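Long-range contacts in 2-oxoglutarate dehydrogenase E3 component (PDB 2YQU), which probably catalyses the NAD+-dependent reoxidation of dihydrolipoyl groups carried on lysine in 2-oxoacid dehydrogenase complexes, with one FAD bound per subunit: residues L134-S139 and Y298-V303; P167-V172 and E252-L257; I284-H289 and V303-M308. All coordinates share one frame; numbering follows the deposited sequence.

Contact 1: residues L134-S139 and Y298-V303; sequences LIATGS and YAIGDV. With FAD (flavin-adenine dinucleotide), chain D.
S139 and D302 meet beside the FAD: the serine OG donates to D302 OD1 at 2.7 Å, reaching the oxygen on its anti side and 16° out of the carboxylate plane. The other oxygen, D302 OD2, accepts from the ribityl hydroxyl O3' of FAD at 2.9 Å, and the backbone N of D302 bonds the phosphate oxygen O2P of FAD. A short acidic residue suits this place, because its two oxygens serve the protein on one side and the cofactor on the other; an alanine here would probably leave FAD O3' and S139 OG without the carboxylate that accepts from both and let the ribityl chain shift. R262 NE also hydrogen-bonds S139 OG, a second-shell hold on the serine that meets D302.

Two waters bridge protein and cofactor. One links G138 N and I300 O to FAD O2P, the other S139 N and D302 OD1 to FAD O1A. Glycine suits G138 and G301, where phi is positive and a CB would clash with FAD O1A and O2P respectively.

Each segment starts on the last residues of one of two neighbouring parallel strands, 133-135 and 297-299, in the five-stranded Rossmann-type sheet of the FAD domain, and runs into the loop that follows, which carries cofactor-binding residues. The strands are joined by I135 N to Y298 O, 2.8 Å and nearly straight at 169°, and by I300 N to I135 O at 3.1 Å.

Farther out, apolar side chains pack between the strand ends. With CG anti to the backbone N (chi1 174°), L134 brings CD1 to 3.7 Å from Y298 CB and also against I300 CG2. The small A136 CB lies 3.8 Å from I300 CG1, and helix 310-326 covers Y298 and I300.

Contact 2: residues P167-V172 and E252-L257; sequences PKRLIV and EADRVL
I171 and L257 share the tightest link of the pair: L257 N donates to I171 O at 2.8 Å, nearly along the C=O axis. One step earlier I171 N reaches R255 O at 3.2 Å, in the carbonyl plane. Branched and aliphatic residues fill this buried end. I171 has CG1 anti to the carbonyl carbon (chi1 -65°), which lays CD1 3.7 Å from A253 CB, and its CB faces V256 CG2; on the other face of the sheet L170 CD1 rests over R255 O, and V172 CG1 approaches L257 CD2. Strand 240-245 packs on I171 and V256, while helix 177-188 covers L170 and L257.

Toward K168 and E252 the contact becomes polar and more open to solvent. R169 O accepts D254 N at 3.0 Å and, weakly, R255 N, whereas R169 N turns to the side chain of D254, donating to OD1 at 2.9 Å through its anti lone pair. The aspartate thus takes up a strand-end amide, and a water ties the same OD1 to R169 NE and K168 NZ. E252 O sits 3.3 Å above the centre of the R169 guanidinium, against its face and without a hydrogen bond. R255 directs its charged end elsewhere, to E165 and the carbonyl of E152, while its CG packs on P167 CB.

Strands 169-172 and 255-257 run parallel, 20° apart, inside the five-stranded parallel sheet of the second Rossmann-type domain, in which strand 169-173 leads into the glycine-rich turn G174 to G179, predicted to bind NAD+.

Contact 3: residues I284-H289 and V303-M308; sequences IPVDEH and VVRGPM. With FAD (flavin-adenine dinucleotide), chain D.
I284 and V303 join two irregular segments by a single direct hydrogen bond, I284 N to V303 O at 3.0 Å and 162°. Both segments border the edge strand 297-299 of the FAD domain's Rossmann-type sheet: 284-289 precedes it, and 303-308 follows it on the way to helix 310-326.

Apolar contacts flank that bond. I284 CD1 packs against V303 CG2 at 3.9 Å, and V304, with CG1 anti to the carbonyl carbon (chi1 -53°), sets that methyl against V286 CG1 and over I284 O. Compact beta-branched residues suit this small interface, which also touches A299.

Two waters bridge the segments: one accepts from R305 N and donates to I284 O, joining backbone to backbone; the other accepts from R305 NE and donates to V286 O.

Among the charged groups, R305 NH1 forms a salt bridge to E316 of helix 310-326 and NH2 bonds Y333 OH. D287 pairs with R291, and its OD2 accepts H289 N at 2.9 Å, closing an Asx turn. The flat guanidinium of R305 can meet a methyl as well as its polar partners: V286 CG2 lies 3.7 Å above its plane, offset toward the rim.

In the fold
Contacts 1 and 3 are neighbours, with centres about 8 Å apart, and they share V303. They touch where A299 CB meets V304 CG1 at 3.4 Å and where D302 OD2 meets M308 CA at 3.3 Å, so strand 297-299 and the loop after it serve both. Both also reach the FAD: contact 1 at the diphosphate and ribityl, contact 3 through M308 O near O3'. Contact 2 is nested in the chain between the segments of contact 1, yet its centre lies about 33 Å from that of contact 1 and about 35 Å from that of contact 3. It belongs to the NAD+-binding domain, where the L257 side chain lies about 8 Å from the FAD.

Contact 1: residues L134-S139 and Y298-V303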
loop_
_atom_site.group_PDB
_atom_site.type_symbol
_atom_site.label_atom_id
_atom_site.label_comp_id
_atom_site.label_asym_id
_atom_site.label_seq_id
_atom_site.Cartn_x
_atom_site.Cartn_y
_atom_site.Cartn_z
ATOM N N LEU A 134 -18.279 25.745 -15.590
ATOM C CA LEU A 134 -17.402 24.589 -15.636
ATOM C C LEU A 134 -18.234 23.400 -16.066
ATOM O O LEU A 134 -19.113 22.970 -15.327
ATOM C CB LEU A 134 -16.805 24.330 -14.257
ATOM C CG LEU A 134 -15.959 23.067 -14.099
ATOM C CD1 LEU A 134 -14.769 23.086 -15.033
ATOM C CD2 LEU A 134 -15.522 22.927 -12.654
ATOM N N ILE A 135 -17.964 22.908 -17.267
ATOM C CA ILE A 135 -18.640 21.732 -17.820
ATOM C C ILE A 135 -17.920 20.479 -17.344
ATOM O O ILE A 135 -16.756 20.270 -17.681
ATOM C CB ILE A 135 -18.662 21.770 -19.360
ATOM C CG1 ILE A 135 -19.353 23.052 -19.859
ATOM C CG2 ILE A 135 -19.399 20.549 -19.908
ATOM C CD1 ILE A 135 -19.084 23.369 -21.291
ATOM N N ALA A 136 -18.642 19.659 -16.583
ATOM C CA ALA A 136 -18.132 18.426 -16.004
ATOM C C ALA A 136 -19.203 17.338 -16.129
ATOM O O ALA A 136 -19.548 16.671 -15.159
ATOM C CB ALA A 136 -17.734 18.658 -14.540
ATOM N N THR A 137 -19.702 17.179 -17.355
ATOM C CA THR A 137 -20.805 16.266 -17.671
ATOM C C THR A 137 -20.419 14.799 -17.881
ATOM O O THR A 137 -21.283 13.947 -18.105
ATOM C CB THR A 137 -21.555 16.779 -18.930
ATOM O OG1 THR A 137 -20.631 17.138 -19.965
ATOM C CG2 THR A 137 -22.292 18.052 -18.624
ATOM N N GLY A 138 -19.128 14.497 -17.827
ATOM C CA GLY A 138 -18.672 13.120 -17.766
ATOM C C GLY A 138 -18.826 12.347 -19.062
ATOM O O GLY A 138 -18.690 12.904 -20.156
ATOM N N SER A 139 -19.126 11.057 -18.926
ATOM C CA SER A 139 -19.252 10.150 -20.066
ATOM C C SER A 139 -20.446 9.212 -19.895
ATOM O O SER A 139 -21.174 9.279 -18.905
ATOM C CB SER A 139 -17.975 9.332 -20.245
ATOM O OG SER A 139 -17.696 8.592 -19.079
ATOM N N TYR A 298 -14.892 26.539 -18.815
ATOM C CA TYR A 298 -13.883 25.506 -18.691
ATOM C C TYR A 298 -14.553 24.144 -18.843
ATOM O O TYR A 298 -15.756 24.016 -18.665
ATOM C CB TYR A 298 -13.228 25.575 -17.321
ATOM C CG TYR A 298 -12.372 26.803 -17.050
ATOM C CD1 TYR A 298 -12.937 28.072 -16.972
ATOM C CD2 TYR A 298 -11.014 26.679 -16.812
ATOM C CE1 TYR A 298 -12.156 29.194 -16.694
ATOM C CE2 TYR A 298 -10.224 27.791 -16.533
ATOM C CZ TYR A 298 -10.798 29.041 -16.479
ATOM O OH TYR A 298 -10.003 30.138 -16.200
ATOM N N ALA A 299 -13.766 23.121 -19.149
ATOM C CA ALA A 299 -14.277 21.747 -19.204
ATOM C C ALA A 299 -13.234 20.780 -18.673
ATOM O O ALA A 299 -12.042 20.980 -18.885
ATOM C CB ALA A 299 -14.659 21.381 -20.620
ATOM N N ILE A 300 -13.703 19.737 -17.993
ATOM C CA ILE A 300 -12.837 18.804 -17.258
ATOM C C ILE A 300 -13.391 17.384 -17.255
ATOM O O ILE A 300 -14.558 17.154 -17.536
ATOM C CB ILE A 300 -12.685 19.242 -15.779
ATOM C CG1 ILE A 300 -14.057 19.247 -15.077
ATOM C CG2 ILE A 300 -11.984 20.605 -15.675
ATOM C CD1 ILE A 300 -14.020 19.346 -13.551
ATOM N N GLY A 301 -12.542 16.441 -16.873
ATOM C CA GLY A 301 -12.955 15.074 -16.665
ATOM C C GLY A 301 -13.181 14.298 -17.941
ATOM O O GLY A 301 -12.560 14.558 -18.968
ATOM N N ASP A 302 -14.082 13.325 -17.860
ATOM C CA ASP A 302 -14.360 12.427 -18.963
ATOM C C ASP A 302 -14.860 13.122 -20.229
ATOM O O ASP A 302 -14.818 12.526 -21.293
ATOM C CB ASP A 302 -15.408 11.379 -18.562
ATOM C CG ASP A 302 -14.860 10.284 -17.681
ATOM O OD1 ASP A 302 -15.597 9.282 -17.488
ATOM O OD2 ASP A 302 -13.737 10.332 -17.138
ATOM N N VAL A 303 -15.369 14.351 -20.117
ATOM C CA VAL A 303 -15.873 15.067 -21.288
ATOM C C VAL A 303 -14.768 15.722 -22.140
ATOM O O VAL A 303 -15.028 16.156 -23.249
ATOM C CB VAL A 303 -16.957 16.116 -20.911
ATOM C CG1 VAL A 303 -16.339 17.446 -20.472
ATOM C CG2 VAL A 303 -17.912 16.325 -22.073
HETATM P PA FAD D . -19.068 11.839 -14.003
HETATM O O1A FAD D . -19.660 10.948 -15.030
HETATM O O2A FAD D . -18.572 11.087 -12.761
HETATM O O5B FAD D . -20.136 12.967 -13.618
HETATM C C5B FAD D . -20.870 13.608 -14.631
HETATM C C4B FAD D . -22.204 14.003 -14.033
HETATM O O4B FAD D . -22.784 14.984 -14.868
HETATM C C3B FAD D . -23.191 12.841 -13.963
HETATM O O3B FAD D . -23.616 12.645 -12.633
HETATM C C2B FAD D . -24.347 13.267 -14.846
HETATM O O2B FAD D . -25.593 12.897 -14.301
HETATM C C1B FAD D . -24.179 14.776 -14.908
HETATM N N9A FAD D . -24.663 15.460 -16.111
HETATM C C8A FAD D . -24.333 15.219 -17.420
HETATM N N7A FAD D . -24.958 16.121 -18.198
HETATM C C5A FAD D . -25.686 16.938 -17.402
HETATM C C6A FAD D . -26.516 18.025 -17.662
HETATM N N6A FAD D . -26.625 18.569 -18.872
HETATM N N1A FAD D . -27.109 18.648 -16.595
HETATM C C2A FAD D . -26.916 18.243 -15.297
HETATM N N3A FAD D . -26.086 17.171 -15.047
HETATM C C4A FAD D . -25.500 16.536 -16.088
HETATM N N1 FAD D . -12.329 5.655 -12.355
HETATM C C2 FAD D . -11.261 5.569 -11.488
HETATM O O2 FAD D . -10.426 6.476 -11.413
HETATM N N3 FAD D . -11.119 4.459 -10.695
HETATM C C4 FAD D . -12.026 3.426 -10.764
HETATM O O4 FAD D . -11.958 2.568 -9.900
HETATM C C4X FAD D . -13.117 3.496 -11.630
HETATM N N5 FAD D . -14.036 2.462 -11.704
HETATM C C5X FAD D . -15.114 2.571 -12.579
HETATM C C6 FAD D . -16.038 1.525 -12.653
HETATM C C7 FAD D . -17.129 1.616 -13.530
HETATM C C7M FAD D . -18.160 0.517 -13.505
HETATM C C8 FAD D . -17.294 2.747 -14.322
HETATM C C8M FAD D . -18.599 3.020 -15.026
HETATM C C9 FAD D . -16.367 3.788 -14.250
HETATM C C9A FAD D . -15.269 3.703 -13.385
HETATM N N10 FAD D . -14.329 4.734 -13.316
HETATM C C10 FAD D . -13.263 4.624 -12.435
HETATM C "C1'" FAD D . -14.363 5.925 -14.239
HETATM C "C2'" FAD D . -14.990 7.098 -13.481
HETATM O "O2'" FAD D . -16.303 6.771 -13.052
HETATM C "C3'" FAD D . -14.983 8.385 -14.299
HETATM O "O3'" FAD D . -13.678 8.629 -14.790
HETATM C "C4'" FAD D . -15.402 9.577 -13.446
HETATM O "O4'" FAD D . -16.691 9.375 -12.919
HETATM C "C5'" FAD D . -15.332 10.875 -14.259
HETATM O "O5'" FAD D . -15.797 11.959 -13.486
HETATM P P FAD D . -16.511 13.217 -14.189
HETATM O O1P FAD D . -16.796 14.254 -13.151
HETATM O O2P FAD D . -15.731 13.687 -15.403
HETATM O O3P FAD D . -17.917 12.674 -14.764
HETATM O O HOH W 1 -16.489 15.491 -17.113
HETATM O O HOH W 2 -18.412 9.414 -16.576
#

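Contact 2: residues P167-V172 and E252-L257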
loop_
_atom_site.group_PDB
_atom_site.type_symbol
_atom_site.label_atom_id
_atom_site.label_comp_id
_atom_site.label_asym_id
_atom_site.label_seq_id
_atom_site.Cartn_x
_atom_site.Cartn_y
_atom_site.Cartn_z
ATOM N N PRO A 167 -24.749 -15.171 -13.054
ATOM C CA PRO A 167 -24.969 -15.732 -14.392
ATOM C C PRO A 167 -24.149 -16.996 -14.571
ATOM O O PRO A 167 -22.953 -16.987 -14.297
ATOM C CB PRO A 167 -24.491 -14.620 -15.331
ATOM C CG PRO A 167 -23.525 -13.829 -14.533
ATOM C CD PRO A 167 -23.974 -13.916 -13.103
ATOM N N LYS A 168 -24.781 -18.083 -15.007
ATOM C CA LYS A 168 -24.037 -19.306 -15.273
ATOM C C LYS A 168 -22.954 -19.045 -16.315
ATOM O O LYS A 168 -21.828 -19.501 -16.168
ATOM C CB LYS A 168 -24.962 -20.446 -15.717
ATOM C CG LYS A 168 -24.249 -21.782 -15.832
ATOM C CD LYS A 168 -25.215 -22.938 -16.118
ATOM C CE LYS A 168 -24.570 -23.994 -17.007
ATOM N NZ LYS A 168 -24.578 -23.572 -18.451
ATOM N N ARG A 169 -23.303 -18.286 -17.354
ATOM C CA ARG A 169 -22.360 -17.875 -18.387
ATOM C C ARG A 169 -22.467 -16.358 -18.588
ATOM O O ARG A 169 -23.555 -15.826 -18.776
ATOM C CB ARG A 169 -22.646 -18.615 -19.704
ATOM C CG ARG A 169 -22.322 -20.112 -19.664
ATOM C CD ARG A 169 -22.374 -20.812 -21.021
ATOM N NE ARG A 169 -23.728 -20.889 -21.574
ATOM C CZ ARG A 169 -24.027 -21.318 -22.806
ATOM N NH1 ARG A 169 -23.076 -21.711 -23.649
ATOM N NH2 ARG A 169 -25.293 -21.344 -23.204
ATOM N N LEU A 170 -21.334 -15.671 -18.510
ATOM C CA LEU A 170 -21.260 -14.236 -18.765
ATOM C C LEU A 170 -20.250 -13.998 -19.884
ATOM O O LEU A 170 -19.153 -14.533 -19.844
ATOM C CB LEU A 170 -20.813 -13.501 -17.498
ATOM C CG LEU A 170 -20.482 -12.012 -17.649
ATOM C CD1 LEU A 170 -21.729 -11.240 -18.055
ATOM C CD2 LEU A 170 -19.913 -11.471 -16.356
ATOM N N ILE A 171 -20.632 -13.218 -20.892
ATOM C CA ILE A 171 -19.685 -12.758 -21.896
ATOM C C ILE A 171 -19.482 -11.268 -21.673
ATOM O O ILE A 171 -20.443 -10.522 -21.572
ATOM C CB ILE A 171 -20.192 -13.023 -23.331
ATOM C CG1 ILE A 171 -20.296 -14.532 -23.590
ATOM C CG2 ILE A 171 -19.265 -12.377 -24.363
ATOM C CD1 ILE A 171 -21.088 -14.884 -24.829
ATOM N N VAL A 172 -18.231 -10.857 -21.565
ATOM C CA VAL A 172 -17.859 -9.449 -21.526
ATOM C C VAL A 172 -17.309 -9.056 -22.901
ATOM O O VAL A 172 -16.295 -9.574 -23.353
ATOM C CB VAL A 172 -16.787 -9.180 -20.445
ATOM C CG1 VAL A 172 -16.416 -7.705 -20.406
ATOM C CG2 VAL A 172 -17.250 -9.681 -19.069
ATOM N N GLU A 252 -23.312 -18.106 -26.856
ATOM C CA GLU A 252 -24.522 -17.921 -26.071
ATOM C C GLU A 252 -24.134 -17.755 -24.610
ATOM O O GLU A 252 -23.187 -18.378 -24.142
ATOM C CB GLU A 252 -25.455 -19.126 -26.237
ATOM C CG GLU A 252 -26.454 -18.960 -27.372
ATOM C CD GLU A 252 -27.081 -20.268 -27.815
ATOM O OE1 GLU A 252 -27.486 -20.358 -28.997
ATOM O OE2 GLU A 252 -27.175 -21.200 -26.992
ATOM N N ALA A 253 -24.875 -16.909 -23.905
ATOM C CA ALA A 253 -24.677 -16.700 -22.476
ATOM C C ALA A 253 -25.966 -16.230 -21.801
ATOM O O ALA A 253 -26.938 -15.871 -22.469
ATOM C CB ALA A 253 -23.552 -15.699 -22.246
ATOM N N ASP A 254 -25.977 -16.244 -20.474
ATOM C CA ASP A 254 -27.129 -15.776 -19.705
ATOM C C ASP A 254 -27.199 -14.251 -19.653
ATOM O O ASP A 254 -28.280 -13.661 -19.618
ATOM C CB ASP A 254 -27.070 -16.331 -18.286
ATOM C CG ASP A 254 -27.124 -17.831 -18.258
ATOM O OD1 ASP A 254 -26.047 -18.466 -18.177
ATOM O OD2 ASP A 254 -28.201 -18.457 -18.327
ATOM N N ARG A 255 -26.033 -13.623 -19.591
ATOM C CA ARG A 255 -25.907 -12.171 -19.644
ATOM C C ARG A 255 -24.721 -11.830 -20.528
ATOM O O ARG A 255 -23.747 -12.577 -20.595
ATOM C CB ARG A 255 -25.670 -11.573 -18.247
ATOM C CG ARG A 255 -26.631 -12.013 -17.174
ATOM C CD ARG A 255 -28.008 -11.372 -17.245
ATOM N NE ARG A 255 -28.902 -11.941 -16.238
ATOM C CZ ARG A 255 -30.210 -11.697 -16.158
ATOM N NH1 ARG A 255 -30.809 -10.897 -17.032
ATOM N NH2 ARG A 255 -30.928 -12.267 -15.198
ATOM N N VAL A 256 -24.812 -10.702 -21.217
ATOM C CA VAL A 256 -23.689 -10.164 -21.960
ATOM C C VAL A 256 -23.475 -8.730 -21.517
ATOM O O VAL A 256 -24.400 -7.924 -21.546
ATOM C CB VAL A 256 -23.922 -10.219 -23.481
ATOM C CG1 VAL A 256 -22.800 -9.514 -24.232
ATOM C CG2 VAL A 256 -24.067 -11.655 -23.944
ATOM N N LEU A 257 -22.257 -8.425 -21.083
ATOM C CA LEU A 257 -21.877 -7.074 -20.678
ATOM C C LEU A 257 -21.189 -6.396 -21.850
ATOM O O LEU A 257 -20.150 -6.837 -22.309
ATOM C CB LEU A 257 -20.933 -7.100 -19.467
ATOM C CG LEU A 257 -20.218 -5.788 -19.090
ATOM C CD1 LEU A 257 -21.201 -4.664 -18.885
ATOM C CD2 LEU A 257 -19.388 -5.972 -17.822
HETATM O O HOH W 3 -25.814 -20.820 -19.287
#

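Contact 3: residues I284-H289 and V303-M308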
loop_
_atom_site.group_PDB
_atom_site.type_symbol
_atom_site.label_atom_id
_atom_site.label_comp_id
_atom_site.label_asym_id
_atom_site.label_seq_id
_atom_site.Cartn_x
_atom_site.Cartn_y
_atom_site.Cartn_z
ATOM N N ILE A 284 -15.085 17.988 -25.650
ATOM C CA ILE A 284 -15.008 19.446 -25.728
ATOM C C ILE A 284 -13.535 19.810 -25.713
ATOM O O ILE A 284 -12.831 19.513 -24.735
ATOM C CB ILE A 284 -15.729 20.105 -24.532
ATOM C CG1 ILE A 284 -17.207 19.716 -24.512
ATOM C CG2 ILE A 284 -15.564 21.634 -24.582
ATOM C CD1 ILE A 284 -17.922 20.043 -23.227
ATOM N N PRO A 285 -13.039 20.414 -26.793
ATOM C CA PRO A 285 -11.640 20.842 -26.829
ATOM C C PRO A 285 -11.327 21.869 -25.737
ATOM O O PRO A 285 -12.103 22.781 -25.514
ATOM C CB PRO A 285 -11.495 21.463 -28.222
ATOM C CG PRO A 285 -12.604 20.881 -29.018
ATOM C CD PRO A 285 -13.727 20.719 -28.062
ATOM N N VAL A 286 -10.213 21.675 -25.048
ATOM C CA VAL A 286 -9.732 22.632 -24.057
ATOM C C VAL A 286 -8.229 22.862 -24.218
ATOM O O VAL A 286 -7.524 22.049 -24.820
ATOM C CB VAL A 286 -10.040 22.164 -22.614
ATOM C CG1 VAL A 286 -11.534 22.178 -22.357
ATOM C CG2 VAL A 286 -9.472 20.775 -22.335
ATOM N N ASP A 287 -7.747 23.975 -23.677
ATOM C CA ASP A 287 -6.323 24.300 -23.704
ATOM C C ASP A 287 -5.653 23.767 -22.439
ATOM O O ASP A 287 -6.247 22.985 -21.702
ATOM C CB ASP A 287 -6.100 25.814 -23.913
ATOM C CG ASP A 287 -6.674 26.670 -22.793
ATOM O OD1 ASP A 287 -7.028 27.836 -23.073
ATOM O OD2 ASP A 287 -6.811 26.278 -21.621
ATOM N N GLU A 288 -4.408 24.166 -22.198
ATOM C CA GLU A 288 -3.643 23.624 -21.075
ATOM C C GLU A 288 -4.123 24.103 -19.700
ATOM O O GLU A 288 -3.717 23.548 -18.683
ATOM C CB GLU A 288 -2.143 23.902 -21.246
ATOM C CG GLU A 288 -1.768 25.350 -21.524
ATOM C CD GLU A 288 -0.263 25.563 -21.516
ATOM O OE1 GLU A 288 0.270 26.137 -22.498
ATOM O OE2 GLU A 288 0.389 25.150 -20.527
ATOM N N HIS A 289 -4.976 25.125 -19.669
ATOM C CA HIS A 289 -5.608 25.565 -18.423
ATOM C C HIS A 289 -7.063 25.124 -18.307
ATOM O O HIS A 289 -7.782 25.590 -17.427
ATOM C CB HIS A 289 -5.508 27.078 -18.310
ATOM C CG HIS A 289 -4.111 27.581 -18.466
ATOM N ND1 HIS A 289 -3.297 27.854 -17.391
ATOM C CD2 HIS A 289 -3.372 27.824 -19.572
ATOM C CE1 HIS A 289 -2.121 28.268 -17.830
ATOM N NE2 HIS A 289 -2.140 28.253 -19.149
ATOM N N VAL A 303 -15.369 14.351 -20.117
ATOM C CA VAL A 303 -15.873 15.067 -21.288
ATOM C C VAL A 303 -14.768 15.722 -22.140
ATOM O O VAL A 303 -15.028 16.156 -23.249
ATOM C CB VAL A 303 -16.957 16.116 -20.911
ATOM C CG1 VAL A 303 -16.339 17.446 -20.472
ATOM C CG2 VAL A 303 -17.912 16.325 -22.073
ATOM N N VAL A 304 -13.542 15.780 -21.625
ATOM C CA VAL A 304 -12.405 16.303 -22.375
ATOM C C VAL A 304 -11.335 15.220 -22.548
ATOM O O VAL A 304 -11.465 14.117 -22.027
ATOM C CB VAL A 304 -11.794 17.577 -21.710
ATOM C CG1 VAL A 304 -12.878 18.624 -21.468
ATOM C CG2 VAL A 304 -11.088 17.243 -20.420
ATOM N N ARG A 305 -10.290 15.547 -23.299
ATOM C CA ARG A 305 -9.207 14.603 -23.602
ATOM C C ARG A 305 -8.520 14.090 -22.340
ATOM O O ARG A 305 -8.561 14.739 -21.301
ATOM C CB ARG A 305 -8.159 15.248 -24.526
ATOM C CG ARG A 305 -7.136 16.178 -23.845
ATOM C CD ARG A 305 -7.711 17.503 -23.379
ATOM N NE ARG A 305 -6.739 18.312 -22.637
ATOM C CZ ARG A 305 -6.550 18.262 -21.323
ATOM N NH1 ARG A 305 -7.240 17.416 -20.561
ATOM N NH2 ARG A 305 -5.655 19.062 -20.763
ATOM N N GLY A 306 -7.868 12.935 -22.454
ATOM C CA GLY A 306 -7.060 12.393 -21.376
ATOM C C GLY A 306 -7.704 11.180 -20.731
ATOM O O GLY A 306 -8.859 10.864 -21.035
ATOM N N PRO A 307 -6.975 10.510 -19.830
ATOM C CA PRO A 307 -7.464 9.277 -19.203
ATOM C C PRO A 307 -8.783 9.493 -18.462
ATOM O O PRO A 307 -8.913 10.445 -17.692
ATOM C CB PRO A 307 -6.336 8.899 -18.227
ATOM C CG PRO A 307 -5.140 9.617 -18.712
ATOM C CD PRO A 307 -5.632 10.878 -19.349
ATOM N N MET A 308 -9.740 8.603 -18.694
ATOM C CA MET A 308 -11.061 8.734 -18.115
ATOM C C MET A 308 -11.046 8.106 -16.732
ATOM O O MET A 308 -11.517 6.977 -16.541
ATOM C CB MET A 308 -12.114 8.097 -19.018
ATOM C CG MET A 308 -12.418 8.912 -20.242
ATOM S SD MET A 308 -13.767 8.194 -21.194
ATOM C CE MET A 308 -13.152 8.478 -22.758
HETATM P PA FAD D . -19.068 11.839 -14.003
HETATM O O1A FAD D . -19.660 10.948 -15.030
HETATM O O2A FAD D . -18.572 11.087 -12.761
HETATM O O5B FAD D . -20.136 12.967 -13.618
HETATM C C5B FAD D . -20.870 13.608 -14.631
HETATM C C4B FAD D . -22.204 14.003 -14.033
HETATM O O4B FAD D . -22.784 14.984 -14.868
HETATM C C3B FAD D . -23.191 12.841 -13.963
HETATM O O3B FAD D . -23.616 12.645 -12.633
HETATM C C2B FAD D . -24.347 13.267 -14.846
HETATM O O2B FAD D . -25.593 12.897 -14.301
HETATM C C1B FAD D . -24.179 14.776 -14.908
HETATM N N9A FAD D . -24.663 15.460 -16.111
HETATM C C8A FAD D . -24.333 15.219 -17.420
HETATM N N7A FAD D . -24.958 16.121 -18.198
HETATM C C5A FAD D . -25.686 16.938 -17.402
HETATM C C6A FAD D . -26.516 18.025 -17.662
HETATM N N6A FAD D . -26.625 18.569 -18.872
HETATM N N1A FAD D . -27.109 18.648 -16.595
HETATM C C2A FAD D . -26.916 18.243 -15.297
HETATM N N3A FAD D . -26.086 17.171 -15.047
HETATM C C4A FAD D . -25.500 16.536 -16.088
HETATM N N1 FAD D . -12.329 5.655 -12.355
HETATM C C2 FAD D . -11.261 5.569 -11.488
HETATM O O2 FAD D . -10.426 6.476 -11.413
HETATM N N3 FAD D . -11.119 4.459 -10.695
HETATM C C4 FAD D . -12.026 3.426 -10.764
HETATM O O4 FAD D . -11.958 2.568 -9.900
HETATM C C4X FAD D . -13.117 3.496 -11.630
HETATM N N5 FAD D . -14.036 2.462 -11.704
HETATM C C5X FAD D . -15.114 2.571 -12.579
HETATM C C6 FAD D . -16.038 1.525 -12.653
HETATM C C7 FAD D . -17.129 1.616 -13.530
HETATM C C7M FAD D . -18.160 0.517 -13.505
HETATM C C8 FAD D . -17.294 2.747 -14.322
HETATM C C8M FAD D . -18.599 3.020 -15.026
HETATM C C9 FAD D . -16.367 3.788 -14.250
HETATM C C9A FAD D . -15.269 3.703 -13.385
HETATM N N10 FAD D . -14.329 4.734 -13.316
HETATM C C10 FAD D . -13.263 4.624 -12.435
HETATM C "C1'" FAD D . -14.363 5.925 -14.239
HETATM C "C2'" FAD D . -14.990 7.098 -13.481
HETATM O "O2'" FAD D . -16.303 6.771 -13.052
HETATM C "C3'" FAD D . -14.983 8.385 -14.299
HETATM O "O3'" FAD D . -13.678 8.629 -14.790
HETATM C "C4'" FAD D . -15.402 9.577 -13.446
HETATM O "O4'" FAD D . -16.691 9.375 -12.919
HETATM C "C5'" FAD D . -15.332 10.875 -14.259
HETATM O "O5'" FAD D . -15.797 11.959 -13.486
HETATM P P FAD D . -16.511 13.217 -14.189
HETATM O O1P FAD D . -16.796 14.254 -13.151
HETATM O O2P FAD D . -15.731 13.687 -15.403
HETATM O O3P FAD D . -17.917 12.674 -14.764
HETATM O O HOH W 4 -10.611 17.988 -24.967
HETATM O O HOH W 5 -5.166 20.690 -23.578
#